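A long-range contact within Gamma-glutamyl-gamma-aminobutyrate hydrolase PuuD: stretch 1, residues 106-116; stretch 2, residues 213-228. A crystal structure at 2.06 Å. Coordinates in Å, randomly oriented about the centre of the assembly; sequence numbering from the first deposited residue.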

# COMPACT_ATOMS: atom_id res chain seq x y z
N ALA B 106 -2.26 0.51 20.01
CA ALA B 106 -1.65 1.83 20.01
C ALA B 106 -2.69 2.92 19.75
O ALA B 106 -2.68 3.96 20.42
N ALA B 107 -3.59 2.69 18.79
CA ALA B 107 -4.59 3.70 18.48
C ALA B 107 -5.62 3.85 19.60
O ALA B 107 -6.20 4.93 19.76
N LEU B 108 -5.85 2.79 20.37
CA LEU B 108 -6.81 2.90 21.47
C LEU B 108 -6.25 3.72 22.62
O LEU B 108 -7.00 4.43 23.29
N GLU B 109 -4.94 3.64 22.85
CA GLU B 109 -4.32 4.47 23.87
C GLU B 109 -4.19 5.92 23.40
O GLU B 109 -4.36 6.84 24.21
N ARG B 110 -3.88 6.13 22.13
CA ARG B 110 -3.75 7.48 21.57
C ARG B 110 -5.09 8.08 21.15
O ARG B 110 -5.11 9.21 20.66
N ARG B 111 -6.19 7.34 21.33
CA ARG B 111 -7.53 7.81 20.97
C ARG B 111 -7.61 8.20 19.49
O ARG B 111 -8.30 9.15 19.11
N ILE B 112 -6.89 7.47 18.65
CA ILE B 112 -6.96 7.67 17.20
C ILE B 112 -8.19 6.94 16.67
O ILE B 112 -8.42 5.78 17.03
N PRO B 113 -9.01 7.59 15.84
CA PRO B 113 -10.21 6.92 15.32
C PRO B 113 -9.87 5.67 14.53
O PRO B 113 -8.87 5.62 13.81
N ILE B 114 -10.71 4.65 14.69
CA ILE B 114 -10.55 3.37 14.00
C ILE B 114 -11.87 3.02 13.32
O ILE B 114 -12.94 3.14 13.92
N PHE B 115 -11.78 2.58 12.07
CA PHE B 115 -12.92 2.02 11.35
C PHE B 115 -12.50 0.67 10.79
O PHE B 115 -11.57 0.59 9.98
N ALA B 116 -13.19 -0.39 11.22
CA ALA B 116 -12.81 -1.76 10.90
C ALA B 116 -13.94 -2.45 10.16
O ALA B 116 -15.12 -2.28 10.50
N SER B 213 -18.21 -1.29 19.10
CA SER B 213 -17.46 -0.05 19.26
C SER B 213 -16.80 -0.06 20.63
O SER B 213 -17.31 -0.65 21.58
N VAL B 214 -15.65 0.60 20.72
CA VAL B 214 -14.88 0.64 21.96
C VAL B 214 -15.47 1.70 22.87
O VAL B 214 -15.59 2.87 22.49
N ILE B 215 -15.83 1.30 24.09
CA ILE B 215 -16.32 2.25 25.08
C ILE B 215 -15.17 3.15 25.51
O ILE B 215 -14.01 2.73 25.57
N ASN B 216 -15.50 4.42 25.79
CA ASN B 216 -14.55 5.43 26.25
C ASN B 216 -13.50 5.77 25.20
O ASN B 216 -12.45 6.34 25.52
N HIS B 217 -13.76 5.44 23.94
CA HIS B 217 -12.96 5.89 22.81
C HIS B 217 -13.82 6.76 21.90
O HIS B 217 -14.99 6.44 21.67
N PRO B 218 -13.28 7.87 21.39
CA PRO B 218 -14.11 8.77 20.57
C PRO B 218 -14.77 8.09 19.38
O PRO B 218 -15.95 8.35 19.10
N PHE B 219 -14.04 7.22 18.68
CA PHE B 219 -14.59 6.57 17.49
C PHE B 219 -13.70 5.37 17.15
O PHE B 219 -12.71 5.51 16.43
N ALA B 220 -14.07 4.20 17.67
CA ALA B 220 -13.40 2.94 17.35
C ALA B 220 -14.51 1.96 16.98
O ALA B 220 -14.98 1.20 17.84
N LEU B 221 -14.92 1.98 15.72
CA LEU B 221 -16.09 1.26 15.25
C LEU B 221 -15.69 0.11 14.34
O LEU B 221 -14.80 0.26 13.49
N GLY B 222 -16.34 -1.03 14.51
CA GLY B 222 -16.17 -2.15 13.60
C GLY B 222 -17.52 -2.66 13.13
O GLY B 222 -18.49 -2.67 13.89
N VAL B 223 -17.57 -3.06 11.86
CA VAL B 223 -18.76 -3.65 11.28
C VAL B 223 -18.38 -4.96 10.62
O VAL B 223 -17.27 -5.11 10.09
N GLN B 224 -19.29 -5.93 10.67
CA GLN B 224 -19.03 -7.25 10.11
C GLN B 224 -19.31 -7.32 8.62
O GLN B 224 -18.72 -8.17 7.93
N TRP B 225 -20.17 -6.45 8.10
CA TRP B 225 -20.48 -6.45 6.68
C TRP B 225 -19.44 -5.62 5.92
O TRP B 225 -18.41 -5.23 6.47
N HIS B 226 -19.70 -5.36 4.64
CA HIS B 226 -18.75 -4.69 3.75
C HIS B 226 -19.37 -3.39 3.24
O HIS B 226 -19.95 -3.36 2.14
N PRO B 227 -19.25 -2.30 4.00
CA PRO B 227 -19.77 -1.01 3.51
C PRO B 227 -18.91 -0.38 2.43
O PRO B 227 -19.36 0.59 1.80
N GLU B 228 -17.70 -0.89 2.19
CA GLU B 228 -16.86 -0.33 1.14
C GLU B 228 -17.39 -0.64 -0.26
O GLU B 228 -16.98 0.03 -1.22

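Two neighbouring parallel strands, hydrogen-bonded through their backbones and covered on both faces by apolar side chains, make up the heart of this contact, and a histidine docks the loop before one strand against the helix end and loop before the other.

The backbone sets the register. Ile114 N donates to Phe219 O (2.8 Å), Leu221 N to Ile114 O (2.9 Å), Ala116 N to Leu221 O (2.9 Å) and Val223 N to Ala116 O (2.9 Å), so Ile114 and Ala116 each bond through both N and O, while Phe115 sits between them with its CA 3.3 Å from Leu221 O. This pairing places Ile114 beside Ala220, Phe115 beside Leu221 and Ala116 beside Gly222, and side chains alternate between the faces accordingly.

On the face of Phe115 and Leu221, the larger groups meet. Phe115 takes the t rotamer, and the end of its ring comes nearer to the second stretch than its CA-to-CB bond alone suggests: CE1 lies 3.8 Å from Leu221 CD2 and 4.3 Å from Val223 CG1, and CZ reaches Pro227 CG at 4.0 Å. Leu221 is t at chi1 and p at chi2. One aromatic ring thus links the strand pair to the segment beyond it.

The face of Ile114 and Ala116 uses smaller partners. Ile114, m then t, has its CB 4.3 Å from Ala220 CB, and Ala116 lies beside a glycine with no side chain. Ala220 also leaves its methyl available to the helix: Leu108 starts sideways, but its m, t conformation brings CD2 within 3.9 Å of both Ala220 CB and Val214 CG2, and 3.6 Å from His217 CD2.

His217 is the main polar side chain of the interface. With chi1 at t, its ring reaches the turn after the helix, where Arg111 has positive phi. His217 ND1 accepts from Phe219 N (3.0 Å), a bond within its own stretch that orients the ring, while His217 NE2 makes a weak hydrogen bond to Ala107 O (3.5 Å) and lies 3.0 Å from Ile112 O. Both oxygens approach the ring edge, near its plane.

At the exposed margin, Arg111 extends its guanidinium over Pro218, with NH2 3.4 Å from Pro218 CG; the proline packs over one face of the planar group. Further in, Pro113 CB meets Phe219 CB at 4.3 Å. The rules that emerge are economical: backbone bonds fix the register, small residues share a face with Ile114, and one histidine joins the two approaches to the sheet.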

# COMPACT_ATOMS: atom_id res chain seq x y z
CB ALA B 106 -0.53 1.89 18.98
CB ALA B 107 -5.29 3.35 17.16
CB LEU B 108 -7.22 1.51 21.95
CG LEU B 108 -8.09 0.69 20.98
CD1 LEU B 108 -8.53 -0.62 21.62
CD2 LEU B 108 -9.30 1.51 20.54
CB GLU B 109 -2.95 3.91 24.24
CG GLU B 109 -2.14 4.82 25.14
CD GLU B 109 -0.86 4.18 25.61
OE1 GLU B 109 -0.88 2.97 25.93
OE2 GLU B 109 0.17 4.88 25.67
CB ARG B 110 -2.80 7.46 20.37
CG ARG B 110 -1.44 6.87 20.68
CD ARG B 110 -0.46 7.07 19.53
NE ARG B 110 0.88 6.61 19.88
CZ ARG B 110 1.99 7.27 19.58
NH1 ARG B 110 1.92 8.42 18.93
NH2 ARG B 110 3.17 6.78 19.94
CB ARG B 111 -7.98 8.96 21.87
CG ARG B 111 -7.63 8.73 23.34
CD ARG B 111 -8.49 9.54 24.30
NE ARG B 111 -9.07 10.73 23.69
CZ ARG B 111 -10.35 11.08 23.80
NH1 ARG B 111 -11.19 10.32 24.50
NH2 ARG B 111 -10.79 12.18 23.22
CB ILE B 112 -5.69 7.15 16.53
CG1 ILE B 112 -4.46 7.87 17.08
CG2 ILE B 112 -5.77 7.31 15.02
CD1 ILE B 112 -3.15 7.27 16.62
CB PRO B 113 -10.85 7.99 14.43
CG PRO B 113 -10.35 9.29 14.98
CD PRO B 113 -8.95 9.01 15.44
CB ILE B 114 -10.13 2.24 14.96
CG1 ILE B 114 -8.90 2.64 15.78
CG2 ILE B 114 -9.87 0.95 14.19
CD1 ILE B 114 -8.54 1.64 16.85
CB PHE B 115 -13.40 2.95 10.23
CG PHE B 115 -14.68 2.50 9.59
CD1 PHE B 115 -15.71 1.97 10.35
CD2 PHE B 115 -14.86 2.61 8.22
CE1 PHE B 115 -16.89 1.55 9.76
CE2 PHE B 115 -16.04 2.20 7.62
CZ PHE B 115 -17.06 1.67 8.39
CB ALA B 116 -12.46 -2.52 12.18
CB SER B 213 -18.35 1.18 19.10
OG SER B 213 -19.09 1.45 20.28
CB VAL B 214 -13.39 0.90 21.69
CG1 VAL B 214 -12.65 1.15 22.99
CG2 VAL B 214 -12.77 -0.26 20.93
CB ILE B 215 -16.92 1.50 26.28
CG1 ILE B 215 -18.00 0.52 25.81
CG2 ILE B 215 -17.50 2.47 27.30
CD1 ILE B 215 -18.46 -0.45 26.88
CB ASN B 216 -13.86 5.01 27.56
CG ASN B 216 -14.85 4.84 28.70
OD1 ASN B 216 -15.79 5.62 28.84
ND2 ASN B 216 -14.64 3.82 29.53
CB HIS B 217 -12.40 4.70 22.02
CG HIS B 217 -11.39 5.08 20.98
ND1 HIS B 217 -11.75 5.63 19.77
CD2 HIS B 217 -10.04 5.00 20.97
CE1 HIS B 217 -10.66 5.87 19.06
NE2 HIS B 217 -9.61 5.49 19.76
CB PRO B 218 -13.12 9.86 20.13
CG PRO B 218 -12.05 9.83 21.15
CD PRO B 218 -11.92 8.40 21.58
CB PHE B 219 -14.69 7.53 16.32
CG PHE B 219 -15.50 7.00 15.17
CD1 PHE B 219 -14.93 6.14 14.24
CD2 PHE B 219 -16.82 7.38 15.00
CE1 PHE B 219 -15.68 5.65 13.18
CE2 PHE B 219 -17.57 6.90 13.94
CZ PHE B 219 -16.99 6.03 13.03
CB ALA B 220 -12.54 2.45 18.50
CB LEU B 221 -17.04 2.20 14.51
CG LEU B 221 -18.23 1.56 13.78
CD1 LEU B 221 -19.23 1.00 14.78
CD2 LEU B 221 -18.89 2.57 12.86
CB VAL B 223 -19.47 -2.71 10.27
CG1 VAL B 223 -19.83 -1.39 10.94
CG2 VAL B 223 -18.60 -2.46 9.05
CB GLN B 224 -19.85 -8.30 10.86
CG GLN B 224 -19.62 -9.74 10.42
CD GLN B 224 -18.20 -10.22 10.70
OE1 GLN B 224 -17.87 -10.59 11.83
NE2 GLN B 224 -17.36 -10.21 9.67
CB TRP B 225 -21.90 -5.93 6.45
CG TRP B 225 -22.16 -4.54 6.94
CD1 TRP B 225 -22.08 -3.39 6.22
CD2 TRP B 225 -22.56 -4.15 8.26
NE1 TRP B 225 -22.40 -2.31 7.00
CE2 TRP B 225 -22.70 -2.75 8.26
CE3 TRP B 225 -22.82 -4.86 9.45
CZ2 TRP B 225 -23.08 -2.04 9.40
CZ3 TRP B 225 -23.20 -4.14 10.57
CH2 TRP B 225 -23.33 -2.75 10.54
CB HIS B 226 -18.36 -5.60 2.58
CG HIS B 226 -17.36 -6.66 2.95
ND1 HIS B 226 -16.06 -6.64 2.49
CD2 HIS B 226 -17.47 -7.75 3.74
CE1 HIS B 226 -15.41 -7.69 2.97
NE2 HIS B 226 -16.24 -8.38 3.73
CB PRO B 227 -19.79 -0.15 4.78
CG PRO B 227 -18.68 -0.71 5.62
CD PRO B 227 -18.61 -2.19 5.32
CB GLU B 228 -15.43 -0.86 1.28
CG GLU B 228 -15.19 -2.20 0.60
CD GLU B 228 -15.65 -3.37 1.45
OE1 GLU B 228 -16.19 -3.14 2.55
OE2 GLU B 228 -15.46 -4.53 1.02